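Side-chain contacts in uncharacterized protein VP1736 (Vibrio parahaemolyticus, PDB 3LXQ), which is of unknown function but belongs to the sulfatase family of the alkaline phosphatase clan and has an alpha/beta fold built round a mixed sheet: residues E229-L234 against F241-F246; R233-D238 against K291-D296; T284-A289 against T298-I303. One frame throughout, in Å; residues are numbered along the deposited sequence.

Contact 1 of 3, residues E229-L234 against F241-F246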
loop_
_atom_site.group_PDB
_atom_site.type_symbol
_atom_site.label_atom_id
_atom_site.label_comp_id
_atom_site.label_asym_id
_atom_site.label_seq_id
_atom_site.Cartn_x
_atom_site.Cartn_y
_atom_site.Cartn_z
ATOM N N GLU A 229 20.726 -8.338 4.694
ATOM C CA GLU A 229 22.114 -7.974 4.349
ATOM C C GLU A 229 22.269 -6.462 4.169
ATOM O O GLU A 229 23.223 -5.862 4.665
ATOM C CB GLU A 229 22.544 -8.655 3.038
ATOM C CG GLU A 229 23.610 -9.731 3.137
ATOM C CD GLU A 229 24.298 -10.001 1.799
ATOM O OE1 GLU A 229 23.640 -9.902 0.733
ATOM O OE2 GLU A 229 25.509 -10.302 1.811
ATOM N N GLU A 230 21.330 -5.868 3.441
ATOM C CA GLU A 230 21.357 -4.450 3.099
ATOM C C GLU A 230 21.071 -3.579 4.308
ATOM O O GLU A 230 21.553 -2.453 4.393
ATOM C CB GLU A 230 20.300 -4.158 2.019
ATOM C CG GLU A 230 20.778 -4.420 0.600
ATOM C CD GLU A 230 21.854 -3.430 0.167
ATOM O OE1 GLU A 230 23.051 -3.784 0.227
ATOM O OE2 GLU A 230 21.511 -2.287 -0.205
ATOM N N PHE A 231 20.249 -4.100 5.216
ATOM C CA PHE A 231 19.800 -3.341 6.373
ATOM C C PHE A 231 20.892 -3.361 7.424
ATOM O O PHE A 231 21.198 -2.328 8.006
ATOM C CB PHE A 231 18.502 -3.913 6.950
ATOM C CG PHE A 231 17.328 -3.893 5.991
ATOM C CD1 PHE A 231 17.250 -2.952 4.970
ATOM C CD2 PHE A 231 16.292 -4.811 6.134
ATOM C CE1 PHE A 231 16.176 -2.934 4.101
ATOM C CE2 PHE A 231 15.195 -4.790 5.262
ATOM C CZ PHE A 231 15.148 -3.849 4.241
ATOM N N GLU A 232 21.483 -4.532 7.657
ATOM C CA GLU A 232 22.613 -4.641 8.594
ATOM C C GLU A 232 23.832 -3.876 8.091
ATOM O O GLU A 232 24.689 -3.465 8.882
ATOM C CB GLU A 232 22.967 -6.098 8.880
ATOM C CG GLU A 232 23.253 -6.362 10.363
ATOM C CD GLU A 232 22.411 -7.505 10.910
ATOM O OE1 GLU A 232 21.826 -8.280 10.108
ATOM O OE2 GLU A 232 22.320 -7.624 12.144
ATOM N N ARG A 233 23.888 -3.695 6.773
ATOM C CA ARG A 233 24.877 -2.852 6.116
ATOM C C ARG A 233 24.579 -1.380 6.384
ATOM O O ARG A 233 25.414 -0.674 6.959
ATOM C CB ARG A 233 24.896 -3.128 4.606
ATOM C CG ARG A 233 26.042 -2.464 3.826
ATOM C CD ARG A 233 25.875 -0.935 3.756
ATOM N NE ARG A 233 25.919 -0.383 2.400
ATOM C CZ ARG A 233 25.291 -0.894 1.346
ATOM N NH1 ARG A 233 25.399 -0.299 0.168
ATOM N NH2 ARG A 233 24.544 -1.984 1.463
ATOM N N LEU A 234 23.391 -0.926 5.978
ATOM C CA LEU A 234 23.004 0.485 6.122
ATOM C C LEU A 234 23.027 0.968 7.579
ATOM O O LEU A 234 23.341 2.133 7.851
ATOM C CB LEU A 234 21.639 0.758 5.472
ATOM C CG LEU A 234 21.555 0.750 3.935
ATOM C CD1 LEU A 234 20.114 0.531 3.448
ATOM C CD2 LEU A 234 22.169 2.014 3.307
ATOM N N PHE A 241 17.587 5.001 6.829
ATOM C CA PHE A 241 17.227 4.521 5.499
ATOM C C PHE A 241 15.745 4.215 5.357
ATOM O O PHE A 241 15.082 3.843 6.333
ATOM C CB PHE A 241 18.045 3.287 5.117
ATOM C CG PHE A 241 17.882 2.119 6.058
ATOM C CD1 PHE A 241 16.944 1.128 5.805
ATOM C CD2 PHE A 241 18.692 1.995 7.183
ATOM C CE1 PHE A 241 16.800 0.046 6.665
ATOM C CE2 PHE A 241 18.558 0.910 8.047
ATOM C CZ PHE A 241 17.608 -0.064 7.785
ATOM N N PHE A 242 15.254 4.366 4.124
ATOM C CA PHE A 242 13.904 3.959 3.741
ATOM C C PHE A 242 14.016 2.905 2.647
ATOM O O PHE A 242 14.571 3.163 1.577
ATOM C CB PHE A 242 13.070 5.158 3.250
ATOM C CG PHE A 242 11.849 4.762 2.438
ATOM C CD1 PHE A 242 10.876 3.919 2.976
ATOM C CD2 PHE A 242 11.676 5.240 1.143
ATOM C CE1 PHE A 242 9.745 3.550 2.229
ATOM C CE2 PHE A 242 10.553 4.883 0.387
ATOM C CZ PHE A 242 9.587 4.029 0.932
ATOM N N SER A 243 13.478 1.721 2.928
ATOM C CA SER A 243 13.564 0.601 2.014
ATOM C C SER A 243 12.203 0.037 1.614
ATOM O O SER A 243 11.400 -0.351 2.463
ATOM C CB SER A 243 14.432 -0.493 2.636
ATOM O OG SER A 243 14.589 -1.590 1.748
ATOM N N LEU A 244 11.960 -0.012 0.304
ATOM C CA LEU A 244 10.814 -0.731 -0.257
ATOM C C LEU A 244 11.291 -2.076 -0.801
ATOM O O LEU A 244 12.120 -2.116 -1.691
ATOM C CB LEU A 244 10.119 0.098 -1.358
ATOM C CG LEU A 244 9.030 -0.615 -2.175
ATOM C CD1 LEU A 244 7.871 -1.068 -1.302
ATOM C CD2 LEU A 244 8.528 0.238 -3.321
ATOM N N VAL A 245 10.747 -3.162 -0.254
ATOM C CA VAL A 245 11.112 -4.529 -0.602
ATOM C C VAL A 245 9.860 -5.201 -1.137
ATOM O O VAL A 245 8.838 -5.224 -0.456
ATOM C CB VAL A 245 11.579 -5.322 0.634
ATOM C CG1 VAL A 245 11.926 -6.743 0.249
ATOM C CG2 VAL A 245 12.767 -4.633 1.351
ATOM N N PHE A 246 9.937 -5.755 -2.345
ATOM C CA PHE A 246 8.747 -6.236 -3.050
ATOM C C PHE A 246 8.912 -7.689 -3.455
ATOM O O PHE A 246 9.824 -8.016 -4.207
ATOM C CB PHE A 246 8.492 -5.335 -4.267
ATOM C CG PHE A 246 7.175 -5.589 -4.986
ATOM C CD1 PHE A 246 6.072 -6.124 -4.324
ATOM C CD2 PHE A 246 7.045 -5.251 -6.333
ATOM C CE1 PHE A 246 4.852 -6.339 -4.994
ATOM C CE2 PHE A 246 5.825 -5.455 -7.023
ATOM C CZ PHE A 246 4.732 -5.996 -6.344
#
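Phe241, Phe231 and Leu234 account for most of the 254 Å² buried between helix 229-234 and strand 241-246. The two phenyl planes are nearly parallel, at 14°, yet with centroids 5.4 Å apart they are slid too far for real overlap; contact is made where Phe231 CD1 comes to 3.5 Å from Phe241 CE1. Phe241 takes a chi1 of 59°, CG between the backbone N and the carbonyl carbon, which stands its ring up from the strand toward the helix. Leu234 then covers another part of that ring: its CB lies 3.6 Å from Phe241 CD2, and its CD1 makes an off-centre CH-pi contact, 4.2 Å from the Phe241 centroid. Farther along the strand the rim of Phe231 is met in its own plane. Ser243 OG is only 3.1 Å from Phe231 CE1, and Val245 CG2 is 3.8 Å from Phe231 CZ. The serine hydroxyl is not left without a polar partner, since it hydrogen-bonds Gln177 on the adjacent strand 175-180. The segment axes run antiparallel (173°) and 10.3 Å apart, the arrangement of a helix laid on the sheet just before its chain enters a parallel strand, as in alpha/beta folds of this clan.

Contact 2 of 3, residues R233-D238 against K291-D296; sequences RLSKGD and KSSYWD
Ser235 meets Ser293 and Tyr294 where the end of one helix abuts the loop after another, burying a modest 101 Å². Ahead of it, Arg233 points its CB away from the loop and turns its guanidinium back to a salt bridge with Glu230. Lys236 N bonds to Arg233 O, and Leu234 opens a type I beta turn closed by Gly237 N on Leu234 O at 2.9 Å. Within that turn Ser235 has chi1 65°, which swings OG back over the preceding helix, within hydrogen-bonding reach of Phe231 O and Glu232 O. The same Ser235 OG lies 2.9 Å from Ser293 OG, close enough for a hydrogen bond between the two hydroxyls. The single proton of Ser235 cannot serve all three oxygens at once, and the geometry does not settle which it serves, so no direction is claimed for the serine pair. Beside it Ser235 CB packs on Tyr294 CB at 3.9 Å; the CA atoms of Ser235 and Tyr294 are 5.7 Å apart, the nearest pair across the two segments. The tyrosine ring descends from there into the interior. Ser292 OG, itself bonded to Ala289 O, lies 3.2 Å above the centre of one Tyr294 ring face, and the phenolic OH hydrogen-bonds Asp228. The contact thus bridges the C-terminal end of helix 220-234 and the loop between helix 271-289 and strand 298-304, with Tyr294 inserted between the two helices, edge-to-face with Phe231.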
loop_
_atom_site.group_PDB
_atom_site.type_symbol
_atom_site.label_atom_id
_atom_site.label_comp_id
_atom_site.label_asym_id
_atom_site.label_seq_id
_atom_site.Cartn_x
_atom_site.Cartn_y
_atom_site.Cartn_z
ATOM N N ARG A 233 23.888 -3.695 6.773
ATOM C CA ARG A 233 24.877 -2.852 6.116
ATOM C C ARG A 233 24.579 -1.380 6.384
ATOM O O ARG A 233 25.414 -0.674 6.959
ATOM C CB ARG A 233 24.896 -3.128 4.606
ATOM C CG ARG A 233 26.042 -2.464 3.826
ATOM C CD ARG A 233 25.875 -0.935 3.756
ATOM N NE ARG A 233 25.919 -0.383 2.400
ATOM C CZ ARG A 233 25.291 -0.894 1.346
ATOM N NH1 ARG A 233 25.399 -0.299 0.168
ATOM N NH2 ARG A 233 24.544 -1.984 1.463
ATOM N N LEU A 234 23.391 -0.926 5.978
ATOM C CA LEU A 234 23.004 0.485 6.122
ATOM C C LEU A 234 23.027 0.968 7.579
ATOM O O LEU A 234 23.341 2.133 7.851
ATOM C CB LEU A 234 21.639 0.758 5.472
ATOM C CG LEU A 234 21.555 0.750 3.935
ATOM C CD1 LEU A 234 20.114 0.531 3.448
ATOM C CD2 LEU A 234 22.169 2.014 3.307
ATOM N N SER A 235 22.728 0.062 8.508
ATOM C CA SER A 235 22.666 0.394 9.932
ATOM C C SER A 235 24.047 0.668 10.525
ATOM O O SER A 235 24.151 1.287 11.582
ATOM C CB SER A 235 21.964 -0.718 10.719
ATOM O OG SER A 235 22.715 -1.926 10.686
ATOM N N LYS A 236 25.095 0.200 9.848
ATOM C CA LYS A 236 26.471 0.556 10.216
ATOM C C LYS A 236 26.780 1.993 9.787
ATOM O O LYS A 236 27.613 2.658 10.401
ATOM C CB LYS A 236 27.484 -0.425 9.607
ATOM N N GLY A 237 26.093 2.467 8.743
ATOM C CA GLY A 237 26.272 3.825 8.219
ATOM C C GLY A 237 25.615 4.875 9.095
ATOM O O GLY A 237 24.906 4.535 10.048
ATOM N N ASP A 238 25.850 6.150 8.777
ATOM C CA ASP A 238 25.316 7.269 9.570
ATOM C C ASP A 238 23.828 7.564 9.304
ATOM O O ASP A 238 23.144 8.170 10.140
ATOM C CB ASP A 238 26.141 8.535 9.327
ATOM N N LYS A 291 16.949 -10.546 15.695
ATOM C CA LYS A 291 18.277 -10.670 16.313
ATOM C C LYS A 291 19.304 -9.796 15.576
ATOM O O LYS A 291 20.509 -10.051 15.637
ATOM C CB LYS A 291 18.715 -12.135 16.347
ATOM N N SER A 292 18.804 -8.752 14.909
ATOM C CA SER A 292 19.611 -7.894 14.035
ATOM C C SER A 292 20.077 -6.609 14.718
ATOM O O SER A 292 19.624 -6.287 15.820
ATOM C CB SER A 292 18.807 -7.530 12.781
ATOM O OG SER A 292 17.756 -6.626 13.104
ATOM N N SER A 293 20.957 -5.867 14.047
ATOM C CA SER A 293 21.489 -4.620 14.592
ATOM C C SER A 293 20.635 -3.409 14.227
ATOM O O SER A 293 20.865 -2.304 14.724
ATOM C CB SER A 293 22.949 -4.403 14.157
ATOM O OG SER A 293 23.047 -3.547 13.024
ATOM N N TYR A 294 19.651 -3.619 13.352
ATOM C CA TYR A 294 18.759 -2.544 12.944
ATOM C C TYR A 294 17.404 -2.564 13.680
ATOM O O TYR A 294 16.647 -1.593 13.609
ATOM C CB TYR A 294 18.578 -2.547 11.413
ATOM C CG TYR A 294 18.190 -3.886 10.813
ATOM C CD1 TYR A 294 16.858 -4.293 10.775
ATOM C CD2 TYR A 294 19.150 -4.734 10.270
ATOM C CE1 TYR A 294 16.489 -5.519 10.226
ATOM C CE2 TYR A 294 18.792 -5.963 9.713
ATOM C CZ TYR A 294 17.460 -6.345 9.698
ATOM O OH TYR A 294 17.097 -7.555 9.155
ATOM N N TRP A 295 17.121 -3.657 14.397
ATOM C CA TRP A 295 15.795 -3.903 14.988
ATOM C C TRP A 295 15.286 -2.803 15.917
ATOM O O TRP A 295 14.115 -2.405 15.831
ATOM C CB TRP A 295 15.746 -5.244 15.725
ATOM C CG TRP A 295 14.367 -5.551 16.250
ATOM C CD1 TRP A 295 13.939 -5.447 17.544
ATOM C CD2 TRP A 295 13.230 -5.968 15.484
ATOM N NE1 TRP A 295 12.613 -5.796 17.634
ATOM C CE2 TRP A 295 12.151 -6.119 16.386
ATOM C CE3 TRP A 295 13.022 -6.250 14.123
ATOM C CZ2 TRP A 295 10.878 -6.536 15.973
ATOM C CZ3 TRP A 295 11.756 -6.662 13.711
ATOM C CH2 TRP A 295 10.699 -6.796 14.632
ATOM N N ASP A 296 16.166 -2.330 16.795
ATOM C CA ASP A 296 15.852 -1.246 17.731
ATOM C C ASP A 296 15.359 0.003 17.014
ATOM O O ASP A 296 14.503 0.730 17.520
ATOM C CB ASP A 296 17.100 -0.876 18.546
ATOM C CG ASP A 296 17.333 -1.800 19.724
ATOM O OD1 ASP A 296 16.568 -2.776 19.897
ATOM O OD2 ASP A 296 18.292 -1.540 20.488
#

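Contact 3 of 3, residues T284-A289 against T298-I303; sequences TFFDKA and TIFIVI
Phe286 and Phe300 form the central pair, with the edge of the Phe286 ring directed at the face of Phe300; the planes stand at 65° and the centroids are 5.8 Å apart. The far rim of Phe286 also meets the strand, with CE2 3.8 Å from Val302 CG2 and CZ 4.2 Å from Phe300 CB, both partners lying near the plane of the Phe286 ring. Phe285 supplies a second edge: chi1 176°, CG anti to the backbone N, sends its ring toward the strand, where Phe285 CE2 approaches Phe300 CE2 to 3.9 Å. Separately, Phe285 CD2 sits 4.1 Å above the centre of one Phe286 face. On the Phe300 face opposite Phe286, Thr298 CG2 rests 3.6 Å above the plane, toward the rim. Outside the two segments, the Trp295 ring meets that of Phe300, while Ile328 of strand 322-328 touches both Phe286 and Phe300. The helix and strand segments run antiparallel (170°) with axes 12.5 Å apart, a gap bridged by long aromatic side chains. All four touching residues are buried and everything they present is carbon, so cohesion here should come from dispersion, desolvation and the weak electrostatics of an aromatic edge on a face.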
loop_
_atom_site.group_PDB
_atom_site.type_symbol
_atom_site.label_atom_id
_atom_site.label_comp_id
_atom_site.label_asym_id
_atom_site.label_seq_id
_atom_site.Cartn_x
_atom_site.Cartn_y
_atom_site.Cartn_z
ATOM N N THR A 284 11.440 -16.314 7.911
ATOM C CA THR A 284 12.908 -16.343 7.901
ATOM C C THR A 284 13.520 -14.943 7.928
ATOM O O THR A 284 14.586 -14.758 8.503
ATOM C CB THR A 284 13.514 -17.154 6.706
ATOM O OG1 THR A 284 13.209 -16.506 5.466
ATOM C CG2 THR A 284 12.997 -18.587 6.683
ATOM N N PHE A 285 12.853 -13.962 7.321
ATOM C CA PHE A 285 13.297 -12.569 7.432
ATOM C C PHE A 285 13.177 -12.060 8.863
ATOM O O PHE A 285 14.127 -11.471 9.385
ATOM C CB PHE A 285 12.524 -11.620 6.514
ATOM C CG PHE A 285 12.907 -10.174 6.697
ATOM C CD1 PHE A 285 14.022 -9.652 6.054
ATOM C CD2 PHE A 285 12.186 -9.350 7.556
ATOM C CE1 PHE A 285 14.391 -8.323 6.235
ATOM C CE2 PHE A 285 12.558 -8.019 7.755
ATOM C CZ PHE A 285 13.654 -7.503 7.094
ATOM N N PHE A 286 12.016 -12.272 9.483
ATOM C CA PHE A 286 11.777 -11.763 10.846
ATOM C C PHE A 286 12.576 -12.483 11.937
ATOM O O PHE A 286 12.900 -11.877 12.971
ATOM C CB PHE A 286 10.280 -11.710 11.189
ATOM C CG PHE A 286 9.600 -10.445 10.721
ATOM C CD1 PHE A 286 9.820 -9.235 11.378
ATOM C CD2 PHE A 286 8.755 -10.456 9.608
ATOM C CE1 PHE A 286 9.210 -8.062 10.944
ATOM C CE2 PHE A 286 8.133 -9.279 9.168
ATOM C CZ PHE A 286 8.366 -8.084 9.829
ATOM N N ASP A 287 12.900 -13.760 11.709
ATOM C CA ASP A 287 13.750 -14.512 12.638
ATOM C C ASP A 287 15.135 -13.882 12.696
ATOM O O ASP A 287 15.781 -13.839 13.750
ATOM C CB ASP A 287 13.878 -15.979 12.208
ATOM C CG ASP A 287 12.581 -16.761 12.371
ATOM O OD1 ASP A 287 11.739 -16.400 13.232
ATOM O OD2 ASP A 287 12.409 -17.746 11.616
ATOM N N LYS A 288 15.580 -13.413 11.537
ATOM C CA LYS A 288 16.846 -12.729 11.398
ATOM C C LYS A 288 16.714 -11.304 11.893
ATOM O O LYS A 288 17.571 -10.819 12.627
ATOM C CB LYS A 288 17.304 -12.758 9.934
ATOM C CG LYS A 288 17.427 -14.175 9.364
ATOM C CD LYS A 288 18.568 -14.317 8.367
ATOM C CE LYS A 288 18.300 -13.588 7.056
ATOM N NZ LYS A 288 19.545 -13.469 6.242
ATOM N N ALA A 289 15.618 -10.653 11.511
ATOM C CA ALA A 289 15.363 -9.254 11.850
ATOM C C ALA A 289 15.373 -8.996 13.361
ATOM O O ALA A 289 15.893 -7.977 13.834
ATOM C CB ALA A 289 14.033 -8.801 11.239
ATOM N N THR A 298 14.007 0.589 13.837
ATOM C CA THR A 298 13.245 0.436 12.592
ATOM C C THR A 298 11.770 0.100 12.757
ATOM O O THR A 298 11.390 -0.666 13.654
ATOM C CB THR A 298 13.892 -0.643 11.693
ATOM O OG1 THR A 298 15.294 -0.382 11.570
ATOM C CG2 THR A 298 13.245 -0.657 10.294
ATOM N N ILE A 299 10.951 0.680 11.870
ATOM C CA ILE A 299 9.548 0.335 11.728
ATOM C C ILE A 299 9.377 -0.475 10.446
ATOM O O ILE A 299 9.869 -0.084 9.380
ATOM C CB ILE A 299 8.636 1.601 11.658
ATOM C CG1 ILE A 299 8.711 2.421 12.954
ATOM C CG2 ILE A 299 7.182 1.227 11.300
ATOM C CD1 ILE A 299 8.165 1.735 14.199
ATOM N N PHE A 300 8.676 -1.603 10.568
ATOM C CA PHE A 300 8.409 -2.500 9.459
ATOM C C PHE A 300 6.917 -2.511 9.178
ATOM O O PHE A 300 6.105 -2.455 10.107
ATOM C CB PHE A 300 8.872 -3.923 9.794
ATOM C CG PHE A 300 10.345 -4.034 10.102
ATOM C CD1 PHE A 300 10.824 -3.789 11.390
ATOM C CD2 PHE A 300 11.249 -4.401 9.114
ATOM C CE1 PHE A 300 12.185 -3.895 11.684
ATOM C CE2 PHE A 300 12.631 -4.508 9.396
ATOM C CZ PHE A 300 13.090 -4.255 10.680
ATOM N N ILE A 301 6.555 -2.567 7.898
ATOM C CA ILE A 301 5.168 -2.789 7.533
ATOM C C ILE A 301 5.060 -3.991 6.591
ATOM O O ILE A 301 5.767 -4.074 5.620
ATOM C CB ILE A 301 4.442 -1.478 7.020
ATOM C CG1 ILE A 301 2.960 -1.732 6.759
ATOM C CG2 ILE A 301 5.110 -0.879 5.772
ATOM C CD1 ILE A 301 2.173 -0.454 6.533
ATOM N N VAL A 302 4.206 -4.944 6.926
ATOM C CA VAL A 302 3.899 -6.046 6.016
ATOM C C VAL A 302 2.551 -5.694 5.415
ATOM O O VAL A 302 1.552 -5.641 6.123
ATOM C CB VAL A 302 3.764 -7.407 6.728
ATOM C CG1 VAL A 302 3.409 -8.510 5.715
ATOM C CG2 VAL A 302 5.034 -7.767 7.513
ATOM N N ILE A 303 2.526 -5.452 4.109
ATOM C CA ILE A 303 1.288 -5.070 3.435
ATOM C C ILE A 303 1.277 -5.598 1.992
ATOM O O ILE A 303 2.312 -5.610 1.324
ATOM C CB ILE A 303 1.045 -3.524 3.513
ATOM C CG1 ILE A 303 -0.411 -3.179 3.162
ATOM C CG2 ILE A 303 2.064 -2.747 2.673
ATOM C CD1 ILE A 303 -0.813 -1.742 3.442
#

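All three contacts lie on the same side of the chain's centre, and contacts 1 and 3 lay successive helices on one mixed sheet. Contact 2 starts from the helix used by contact 1, their centres about 9 Å apart, and is tied to it by a probable hydrogen bond of 2.9 Å between Glu232 OE2 and Ser293 N. Contacts 1 and 3, about 11 Å apart between centres, join through Phe231 CE2 and Phe285 CZ at 3.6 Å. Contact 2 also reaches contact 3, about 13 Å away between centres, where Tyr294 CE1 is 3.7 Å from Phe300 CZ. A continuous aromatic layer therefore links both helices to the sheet, edged by the polar loop contact.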